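Capsid protein (Infectious hypodermal and hematopoietic necrosis virus, PDB 3N7X) forms the icosahedral shell of a shrimp brevidensovirus, sixty copies of a beta-barrel subunit assembling into the particle that presumably encloses the viral genome. Local coordinates at residues 74-79 with 259-264; 104-109 with 293-298; 149-154 with 264-269. All blocks are in the same frame, centred on the assembly; numbering follows the deposited sequence.

Contacts 1 and 3 lie about 14 Å apart between centres and share Ile264: strand 264-268 runs between strands 70-74 and 149-153 in the same antiparallel sheet, so contact 1 meets one edge of it and contact 3 the other. Contact 2 belongs to a second antiparallel sheet, where strand 281-296 is backed by helix 97-109; its centre is about 24 Å from that of contact 1 and about 36 Å from that of contact 3. Along the chain contact 3 is nested within the loop closed by contact 2, while contact 1 crosses both. Contact 1 is buried inside one subunit; on opposite sides of the chain's centre, contact 2 also reaches two neighbouring subunits and contact 3 one.

Contact 1 of 3, residues 74-79 with 259-264; sequences LPLHWM and NDWQQI
Leu74 and Ile264 form an antiparallel hydrogen-bonded pair where strand 70-74 ends and strand 264-268 begins, in the buried middle of the capsid protein's beta-barrel subunit. The bond from Leu74 N to Ile264 O is 3.1 Å long and nearly straight, 166° at the hydrogen. Their side chains lie side by side on the same face of the sheet, Leu74 CB meeting Ile264 CG1. Beyond this pair segment 74-79 leaves the sheet through an inverse gamma turn centred on Pro75 and a type I turn from Pro75 to Trp78, which brings Leu76 and His77 against the indole of Trp261. Leu76 CB comes to the edge of that indole, 3.7 Å from Trp261 CZ2. The imidazole crosses the indole obliquely, its plane turned by 49°, with His77 CD2 3.5 Å from Trp261 CZ3. On one face of the imidazole, over its centre, sits Trp78 CD1. Trp261 NE1 is hydrogen-bonded to Thr212 O of strand 208-214. A bound magnesium ion lies about 3 Å from the His77 side chain. Gln263 NE2 bonds to Tyr324 O and also donates to a water 3.1 Å from it; that water lies in the plane of the His77 ring and bonds weakly to His77 NE2, at 3.4 Å.

Contact 2 of 3, residues 104-109 with 293-298; sequences SMMKTY and LEVRLP
Tyr109 receives Pro298 on one face of its ring: Pro298 CB stands 3.6 Å from the ring centroid, 24° off the normal, in a CH-pi contact displaced toward the rim, where it lies 3.3 Å from Tyr109 CE2. Thr108 CG2 sits over the centre of the opposite face, so the phenol is held between a proline and a methyl group. One turn back, Met105 reaches the same end of the strand. Its CG is anti to the backbone N (chi1 -156°), which places that atom 3.6 Å from Arg296 O, while SD lies beside Leu297 CD2 at 3.8 Å. Met106 covers the other end: its CG meets Val295 CG2 at 3.7 Å, the two side chains crossing at about a right angle, and its SD reaches Leu293 CD2. No hydrogen bond joins the two segments; apolar surfaces carry the contact. Its polar ends look elsewhere, Tyr109 OH bonding to Gln97 NE2 of a second subunit and Arg296 NH2 forming a salt bridge with the terminal OXT of Asn329 of a third. The axes of 104-109 and 293-296 pass 7.6 Å apart with their directions at 66°; the helix ending here lies against strand 281-296, which is paired with strands 45-59 and 111-131.

Contact 3 of 3, residues 149-154 with 264-269; sequences LEIFKD and IFMRMS
The guanidinium of Arg267 meets Glu150 at its edge: Glu150 OE1 lies in the guanidinium plane, 2.9 Å from Arg267 NE, in a salt bridge with a nearly straight N-H...O angle of 172°. Carboxylate and guanidinium are turned by only 27°, and NE approaches OE1 nearly along its C-O bond. The Phe152 ring receives Arg267 CG at its edge, while the rim of the Phe265 ring has Phe152 O near its plane. Glu150 is paired with Arg267 and Phe152 with Phe265, and as alternate residues of their strands all four project from one face of the sheet. The backbone bonds include Phe152 N to Phe265 O, at 2.7 Å, and Glu150 N to Arg267 O, at 2.9 Å. On the other face the side chains of Ile151 and Met266 run side by side, Ile151 CG1 3.9 Å from Met266 CG, and Ile151 CG2 rests near Ile264 CB.

The carboxylate's second oxygen is also gripped. Ser269 has OG anti to its backbone N (chi1 -164°), and this hydroxyl donates to Glu150 OE2 at 2.8 Å from well above the carboxylate plane. Tyr55 of a neighbouring subunit, a calcium-binding residue of this protein, hydrogen-bonds through OH to both Glu150 OE2 and Arg267 NH2, and NH2 also bonds to Tyr190 O. A buried ion pair between two neighbouring strands of the sheet is therefore satisfied partly across the subunit boundary. The nearby positive guanidinium would be expected to keep the carboxylate ionised. The same cluster joins the two strands and contacts a neighbouring subunit, consistent with a part in the subunit interface.

Contact 1 of 3, residues 74-79 with 259-264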
loop_
_atom_site.group_PDB
_atom_site.type_symbol
_atom_site.label_atom_id
_atom_site.label_comp_id
_atom_site.label_asym_id
_atom_site.label_seq_id
_atom_site.Cartn_x
_atom_site.Cartn_y
_atom_site.Cartn_z
ATOM N N LEU A 74 31.660 62.511 69.330
ATOM C CA LEU A 74 32.679 61.581 68.859
ATOM C C LEU A 74 33.024 61.995 67.434
ATOM O O LEU A 74 32.319 61.653 66.486
ATOM C CB LEU A 74 32.169 60.138 68.880
ATOM C CG LEU A 74 33.145 59.108 68.290
ATOM C CD1 LEU A 74 34.524 59.258 68.913
ATOM C CD2 LEU A 74 32.611 57.709 68.525
ATOM N N PRO A 75 34.114 62.758 67.271
ATOM C CA PRO A 75 34.563 63.236 65.961
ATOM C C PRO A 75 35.320 62.186 65.151
ATOM O O PRO A 75 36.550 62.190 65.109
ATOM C CB PRO A 75 35.432 64.431 66.328
ATOM C CG PRO A 75 36.102 63.953 67.575
ATOM C CD PRO A 75 34.977 63.278 68.347
ATOM N N LEU A 76 34.575 61.297 64.501
ATOM C CA LEU A 76 35.165 60.233 63.695
ATOM C C LEU A 76 36.012 60.738 62.549
ATOM O O LEU A 76 36.822 59.994 62.008
ATOM C CB LEU A 76 34.081 59.343 63.104
ATOM C CG LEU A 76 33.157 58.672 64.102
ATOM C CD1 LEU A 76 32.257 57.708 63.366
ATOM C CD2 LEU A 76 33.988 57.946 65.142
ATOM N N HIS A 77 35.811 61.992 62.164
ATOM C CA HIS A 77 36.562 62.570 61.059
ATOM C C HIS A 77 37.958 63.054 61.454
ATOM O O HIS A 77 38.742 63.455 60.590
ATOM C CB HIS A 77 35.773 63.729 60.443
ATOM C CG HIS A 77 35.337 64.753 61.442
ATOM N ND1 HIS A 77 35.510 66.108 61.244
ATOM C CD2 HIS A 77 34.736 64.623 62.649
ATOM C CE1 HIS A 77 35.038 66.767 62.287
ATOM N NE2 HIS A 77 34.562 65.889 63.153
ATOM N N TRP A 78 38.266 63.022 62.748
ATOM C CA TRP A 78 39.578 63.457 63.232
ATOM C C TRP A 78 40.601 62.344 63.062
ATOM O O TRP A 78 40.577 61.354 63.793
ATOM C CB TRP A 78 39.511 63.849 64.709
ATOM C CG TRP A 78 38.779 65.129 64.988
ATOM C CD1 TRP A 78 38.007 65.846 64.116
ATOM C CD2 TRP A 78 38.727 65.829 66.239
ATOM N NE1 TRP A 78 37.478 66.949 64.747
ATOM C CE2 TRP A 78 37.904 66.962 66.050
ATOM C CE3 TRP A 78 39.297 65.607 67.503
ATOM C CZ2 TRP A 78 37.634 67.873 67.079
ATOM C CZ3 TRP A 78 39.028 66.512 68.528
ATOM C CH2 TRP A 78 38.203 67.632 68.307
ATOM N N MET A 79 41.502 62.508 62.101
ATOM C CA MET A 79 42.532 61.505 61.854
ATOM C C MET A 79 43.354 61.222 63.107
ATOM O O MET A 79 43.847 60.113 63.303
ATOM C CB MET A 79 43.458 61.974 60.733
ATOM C CG MET A 79 42.788 62.046 59.378
ATOM S SD MET A 79 43.889 62.660 58.089
ATOM C CE MET A 79 45.096 61.328 57.984
ATOM N N ASN A 259 27.117 64.910 49.477
ATOM C CA ASN A 259 26.298 64.464 50.597
ATOM C C ASN A 259 27.090 64.795 51.844
ATOM O O ASN A 259 28.242 64.371 51.970
ATOM C CB ASN A 259 26.065 62.957 50.539
ATOM C CG ASN A 259 25.256 62.548 49.332
ATOM O OD1 ASN A 259 24.153 63.058 49.109
ATOM N ND2 ASN A 259 25.795 61.623 48.538
ATOM N N ASP A 260 26.500 65.557 52.760
ATOM C CA ASP A 260 27.244 65.899 53.960
ATOM C C ASP A 260 27.391 64.701 54.886
ATOM O O ASP A 260 26.631 63.734 54.811
ATOM C CB ASP A 260 26.622 67.100 54.705
ATOM C CG ASP A 260 25.166 66.898 55.059
ATOM O OD1 ASP A 260 24.824 65.838 55.624
ATOM O OD2 ASP A 260 24.364 67.818 54.785
ATOM N N TRP A 261 28.409 64.770 55.733
ATOM C CA TRP A 261 28.706 63.717 56.684
ATOM C C TRP A 261 28.530 64.290 58.085
ATOM O O TRP A 261 28.997 65.393 58.381
ATOM C CB TRP A 261 30.140 63.236 56.485
ATOM C CG TRP A 261 30.545 62.206 57.465
ATOM C CD1 TRP A 261 30.385 60.854 57.355
ATOM C CD2 TRP A 261 31.121 62.443 58.753
ATOM N NE1 TRP A 261 30.827 60.231 58.501
ATOM C CE2 TRP A 261 31.283 61.184 59.375
ATOM C CE3 TRP A 261 31.514 63.598 59.443
ATOM C CZ2 TRP A 261 31.822 61.048 60.660
ATOM C CZ3 TRP A 261 32.049 63.464 60.723
ATOM C CH2 TRP A 261 32.199 62.195 61.316
ATOM N N GLN A 262 27.861 63.531 58.946
ATOM C CA GLN A 262 27.591 63.968 60.312
ATOM C C GLN A 262 28.332 63.173 61.379
ATOM O O GLN A 262 28.421 61.944 61.296
ATOM C CB GLN A 262 26.089 63.861 60.592
ATOM C CG GLN A 262 25.234 64.656 59.638
ATOM C CD GLN A 262 25.471 66.135 59.776
ATOM O OE1 GLN A 262 25.362 66.882 58.808
ATOM N NE2 GLN A 262 25.790 66.573 60.988
ATOM N N GLN A 263 28.869 63.874 62.377
ATOM C CA GLN A 263 29.540 63.200 63.483
ATOM C C GLN A 263 28.408 62.918 64.465
ATOM O O GLN A 263 27.309 63.453 64.312
ATOM C CB GLN A 263 30.620 64.083 64.135
ATOM C CG GLN A 263 30.156 65.446 64.634
ATOM C CD GLN A 263 30.351 66.552 63.606
ATOM O OE1 GLN A 263 29.696 66.575 62.563
ATOM N NE2 GLN A 263 31.260 67.474 63.899
ATOM N N ILE A 264 28.653 62.087 65.467
ATOM C CA ILE A 264 27.585 61.769 66.402
ATOM C C ILE A 264 27.692 62.439 67.762
ATOM O O ILE A 264 28.772 62.832 68.197
ATOM C CB ILE A 264 27.476 60.247 66.600
ATOM C CG1 ILE A 264 28.791 59.695 67.138
ATOM C CG2 ILE A 264 27.140 59.579 65.278
ATOM C CD1 ILE A 264 28.758 58.206 67.366
HETATM O O HOH W 1 33.631 67.591 65.898
#

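Contact 2 of 3, residues 104-109 with 293-298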
loop_
_atom_site.group_PDB
_atom_site.type_symbol
_atom_site.label_atom_id
_atom_site.label_comp_id
_atom_site.label_asym_id
_atom_site.label_seq_id
_atom_site.Cartn_x
_atom_site.Cartn_y
_atom_site.Cartn_z
ATOM N N SER A 104 57.263 60.672 58.223
ATOM C CA SER A 104 58.118 61.448 57.342
ATOM C C SER A 104 57.694 61.353 55.879
ATOM O O SER A 104 57.629 62.361 55.168
ATOM C CB SER A 104 59.567 60.990 57.500
ATOM O OG SER A 104 60.453 61.966 56.985
ATOM N N MET A 105 57.412 60.136 55.429
ATOM C CA MET A 105 56.997 59.919 54.054
ATOM C C MET A 105 55.657 60.609 53.786
ATOM O O MET A 105 55.476 61.244 52.748
ATOM C CB MET A 105 56.894 58.423 53.776
ATOM C CG MET A 105 57.029 58.061 52.312
ATOM S SD MET A 105 56.769 56.301 52.024
ATOM C CE MET A 105 58.214 55.641 52.793
ATOM N N MET A 106 54.721 60.479 54.722
ATOM C CA MET A 106 53.411 61.110 54.596
ATOM C C MET A 106 53.578 62.599 54.402
ATOM O O MET A 106 53.057 63.187 53.458
ATOM C CB MET A 106 52.598 60.952 55.869
ATOM C CG MET A 106 52.012 59.615 56.113
ATOM S SD MET A 106 51.171 59.736 57.689
ATOM C CE MET A 106 49.800 60.847 57.281
ATOM N N LYS A 107 54.284 63.196 55.352
ATOM C CA LYS A 107 54.528 64.621 55.373
ATOM C C LYS A 107 55.046 65.165 54.057
ATOM O O LYS A 107 54.550 66.169 53.551
ATOM C CB LYS A 107 55.532 64.953 56.478
ATOM C CG LYS A 107 55.935 66.423 56.523
ATOM C CD LYS A 107 57.110 66.661 57.465
ATOM C CE LYS A 107 58.348 65.893 57.009
ATOM N NZ LYS A 107 59.541 66.128 57.887
ATOM N N THR A 108 56.041 64.494 53.499
ATOM C CA THR A 108 56.657 64.961 52.274
ATOM C C THR A 108 56.031 64.549 50.952
ATOM O O THR A 108 55.938 65.360 50.034
ATOM C CB THR A 108 58.131 64.544 52.236
ATOM O OG1 THR A 108 58.791 65.040 53.408
ATOM C CG2 THR A 108 58.810 65.100 50.995
ATOM N N TYR A 109 55.595 63.303 50.842
ATOM C CA TYR A 109 55.057 62.846 49.574
ATOM C C TYR A 109 53.551 62.729 49.429
ATOM O O TYR A 109 53.056 62.539 48.323
ATOM C CB TYR A 109 55.753 61.540 49.202
ATOM C CG TYR A 109 57.246 61.749 49.060
ATOM C CD1 TYR A 109 57.768 62.413 47.948
ATOM C CD2 TYR A 109 58.130 61.365 50.072
ATOM C CE1 TYR A 109 59.129 62.696 47.848
ATOM C CE2 TYR A 109 59.499 61.650 49.981
ATOM C CZ TYR A 109 59.986 62.316 48.866
ATOM O OH TYR A 109 61.324 62.621 48.762
ATOM N N LEU A 293 44.797 54.008 55.398
ATOM C CA LEU A 293 45.613 55.084 54.871
ATOM C C LEU A 293 46.423 54.629 53.667
ATOM O O LEU A 293 46.859 53.479 53.593
ATOM C CB LEU A 293 46.566 55.573 55.955
ATOM C CG LEU A 293 47.378 56.825 55.627
ATOM C CD1 LEU A 293 46.483 58.050 55.707
ATOM C CD2 LEU A 293 48.526 56.957 56.608
ATOM N N GLU A 294 46.604 55.532 52.713
ATOM C CA GLU A 294 47.407 55.230 51.539
ATOM C C GLU A 294 48.456 56.324 51.486
ATOM O O GLU A 294 48.140 57.513 51.526
ATOM C CB GLU A 294 46.570 55.227 50.256
ATOM C CG GLU A 294 47.412 55.005 48.998
ATOM C CD GLU A 294 46.588 54.836 47.723
ATOM O OE1 GLU A 294 45.413 55.264 47.691
ATOM O OE2 GLU A 294 47.127 54.279 46.738
ATOM N N VAL A 295 49.714 55.913 51.428
ATOM C CA VAL A 295 50.808 56.859 51.393
ATOM C C VAL A 295 51.591 56.716 50.108
ATOM O O VAL A 295 51.892 55.616 49.640
ATOM C CB VAL A 295 51.763 56.661 52.580
ATOM C CG1 VAL A 295 52.883 57.685 52.516
ATOM C CG2 VAL A 295 51.000 56.787 53.885
ATOM N N ARG A 296 51.924 57.866 49.555
ATOM C CA ARG A 296 52.658 57.977 48.318
ATOM C C ARG A 296 54.157 57.717 48.564
ATOM O O ARG A 296 54.713 58.151 49.575
ATOM C CB ARG A 296 52.386 59.383 47.791
ATOM C CG ARG A 296 52.868 59.677 46.431
ATOM C CD ARG A 296 52.122 58.950 45.341
ATOM N NE ARG A 296 52.852 59.270 44.126
ATOM C CZ ARG A 296 52.656 60.368 43.410
ATOM N NH1 ARG A 296 51.721 61.237 43.764
ATOM N NH2 ARG A 296 53.458 60.640 42.394
ATOM N N LEU A 297 54.807 56.990 47.657
ATOM C CA LEU A 297 56.238 56.697 47.803
ATOM C C LEU A 297 57.123 57.789 47.211
ATOM O O LEU A 297 56.710 58.524 46.309
ATOM C CB LEU A 297 56.588 55.381 47.107
ATOM C CG LEU A 297 56.180 54.065 47.767
ATOM C CD1 LEU A 297 56.449 52.908 46.815
ATOM C CD2 LEU A 297 56.962 53.885 49.053
ATOM N N PRO A 298 58.352 57.929 47.726
ATOM C CA PRO A 298 59.222 58.962 47.161
ATOM C C PRO A 298 59.656 58.501 45.772
ATOM O O PRO A 298 59.536 57.323 45.440
ATOM C CB PRO A 298 60.379 59.033 48.158
ATOM C CG PRO A 298 60.401 57.679 48.762
ATOM C CD PRO A 298 58.946 57.340 48.936
#

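Contact 3 of 3, residues 149-154 with 264-269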
loop_
_atom_site.group_PDB
_atom_site.type_symbol
_atom_site.label_atom_id
_atom_site.label_comp_id
_atom_site.label_asym_id
_atom_site.label_seq_id
_atom_site.Cartn_x
_atom_site.Cartn_y
_atom_site.Cartn_z
ATOM N N LEU A 149 21.445 54.279 75.830
ATOM C CA LEU A 149 22.162 55.465 75.387
ATOM C C LEU A 149 21.439 56.090 74.195
ATOM O O LEU A 149 20.867 55.374 73.371
ATOM C CB LEU A 149 23.579 55.066 74.969
ATOM C CG LEU A 149 24.559 56.145 74.501
ATOM C CD1 LEU A 149 24.975 57.013 75.679
ATOM C CD2 LEU A 149 25.783 55.483 73.881
ATOM N N GLU A 150 21.456 57.419 74.111
ATOM C CA GLU A 150 20.822 58.122 72.997
ATOM C C GLU A 150 21.920 58.650 72.074
ATOM O O GLU A 150 22.915 59.204 72.541
ATOM C CB GLU A 150 19.964 59.288 73.500
ATOM C CG GLU A 150 18.897 58.886 74.509
ATOM C CD GLU A 150 17.994 60.045 74.930
ATOM O OE1 GLU A 150 18.483 61.194 75.019
ATOM O OE2 GLU A 150 16.796 59.797 75.193
ATOM N N ILE A 151 21.741 58.461 70.769
ATOM C CA ILE A 151 22.714 58.911 69.779
ATOM C C ILE A 151 22.029 59.843 68.784
ATOM O O ILE A 151 21.003 59.490 68.195
ATOM C CB ILE A 151 23.326 57.702 69.042
ATOM C CG1 ILE A 151 23.989 56.776 70.064
ATOM C CG2 ILE A 151 24.337 58.166 68.003
ATOM C CD1 ILE A 151 24.455 55.463 69.496
ATOM N N PHE A 152 22.606 61.028 68.599
ATOM C CA PHE A 152 22.041 62.042 67.712
ATOM C C PHE A 152 22.977 62.499 66.590
ATOM O O PHE A 152 24.197 62.356 66.676
ATOM C CB PHE A 152 21.671 63.288 68.523
ATOM C CG PHE A 152 20.747 63.027 69.680
ATOM C CD1 PHE A 152 19.368 62.964 69.493
ATOM C CD2 PHE A 152 21.253 62.875 70.968
ATOM C CE1 PHE A 152 18.504 62.756 70.573
ATOM C CE2 PHE A 152 20.401 62.667 72.054
ATOM C CZ PHE A 152 19.024 62.609 71.857
ATOM N N LYS A 153 22.371 63.063 65.547
ATOM C CA LYS A 153 23.074 63.631 64.398
ATOM C C LYS A 153 22.234 64.846 64.013
ATOM O O LYS A 153 21.001 64.777 64.003
ATOM C CB LYS A 153 23.123 62.665 63.212
ATOM C CG LYS A 153 24.044 61.462 63.371
ATOM C CD LYS A 153 23.976 60.588 62.117
ATOM C CE LYS A 153 24.799 59.314 62.240
ATOM N NZ LYS A 153 24.805 58.524 60.973
ATOM N N ASP A 154 22.895 65.958 63.713
ATOM C CA ASP A 154 22.192 67.177 63.340
ATOM C C ASP A 154 21.913 67.167 61.842
ATOM O O ASP A 154 22.610 67.814 61.064
ATOM C CB ASP A 154 23.036 68.396 63.731
ATOM C CG ASP A 154 22.437 69.710 63.256
ATOM O OD1 ASP A 154 21.202 69.775 63.052
ATOM O OD2 ASP A 154 23.206 70.686 63.099
ATOM N N ILE A 264 28.653 62.087 65.467
ATOM C CA ILE A 264 27.585 61.769 66.402
ATOM C C ILE A 264 27.692 62.439 67.762
ATOM O O ILE A 264 28.772 62.832 68.197
ATOM C CB ILE A 264 27.476 60.247 66.600
ATOM C CG1 ILE A 264 28.791 59.695 67.138
ATOM C CG2 ILE A 264 27.140 59.579 65.278
ATOM C CD1 ILE A 264 28.758 58.206 67.366
ATOM N N PHE A 265 26.542 62.567 68.416
ATOM C CA PHE A 265 26.435 63.169 69.737
ATOM C C PHE A 265 25.671 62.176 70.601
ATOM O O PHE A 265 24.757 61.511 70.116
ATOM C CB PHE A 265 25.689 64.494 69.634
ATOM C CG PHE A 265 26.425 65.530 68.837
ATOM C CD1 PHE A 265 27.453 66.268 69.413
ATOM C CD2 PHE A 265 26.121 65.739 67.495
ATOM C CE1 PHE A 265 28.174 67.202 68.662
ATOM C CE2 PHE A 265 26.833 66.666 66.737
ATOM C CZ PHE A 265 27.861 67.400 67.324
ATOM N N MET A 266 26.040 62.066 71.875
ATOM C CA MET A 266 25.385 61.097 72.749
ATOM C C MET A 266 25.169 61.562 74.172
ATOM O O MET A 266 25.687 62.593 74.593
ATOM C CB MET A 266 26.211 59.813 72.818
ATOM C CG MET A 266 26.599 59.238 71.484
ATOM S SD MET A 266 28.284 58.606 71.550
ATOM C CE MET A 266 29.178 60.162 71.628
ATOM N N ARG A 267 24.405 60.755 74.902
ATOM C CA ARG A 267 24.106 60.970 76.311
ATOM C C ARG A 267 23.260 59.797 76.769
ATOM O O ARG A 267 22.399 59.320 76.029
ATOM C CB ARG A 267 23.332 62.274 76.540
ATOM C CG ARG A 267 21.844 62.196 76.244
ATOM C CD ARG A 267 21.136 63.467 76.684
ATOM N NE ARG A 267 19.705 63.417 76.403
ATOM C CZ ARG A 267 18.847 64.386 76.703
ATOM N NH1 ARG A 267 19.271 65.494 77.298
ATOM N NH2 ARG A 267 17.561 64.248 76.409
ATOM N N MET A 268 23.521 59.305 77.972
ATOM C CA MET A 268 22.719 58.216 78.496
ATOM C C MET A 268 21.340 58.861 78.620
ATOM O O MET A 268 21.238 60.030 78.998
ATOM C CB MET A 268 23.250 57.784 79.865
ATOM C CG MET A 268 22.570 56.559 80.457
ATOM S SD MET A 268 23.016 54.940 79.743
ATOM C CE MET A 268 24.032 55.403 78.419
ATOM N N SER A 269 20.285 58.133 78.275
ATOM C CA SER A 269 18.943 58.700 78.352
ATOM C C SER A 269 18.627 59.139 79.787
ATOM O O SER A 269 18.653 58.331 80.716
ATOM C CB SER A 269 17.915 57.679 77.861
ATOM O OG SER A 269 16.679 58.310 77.584
#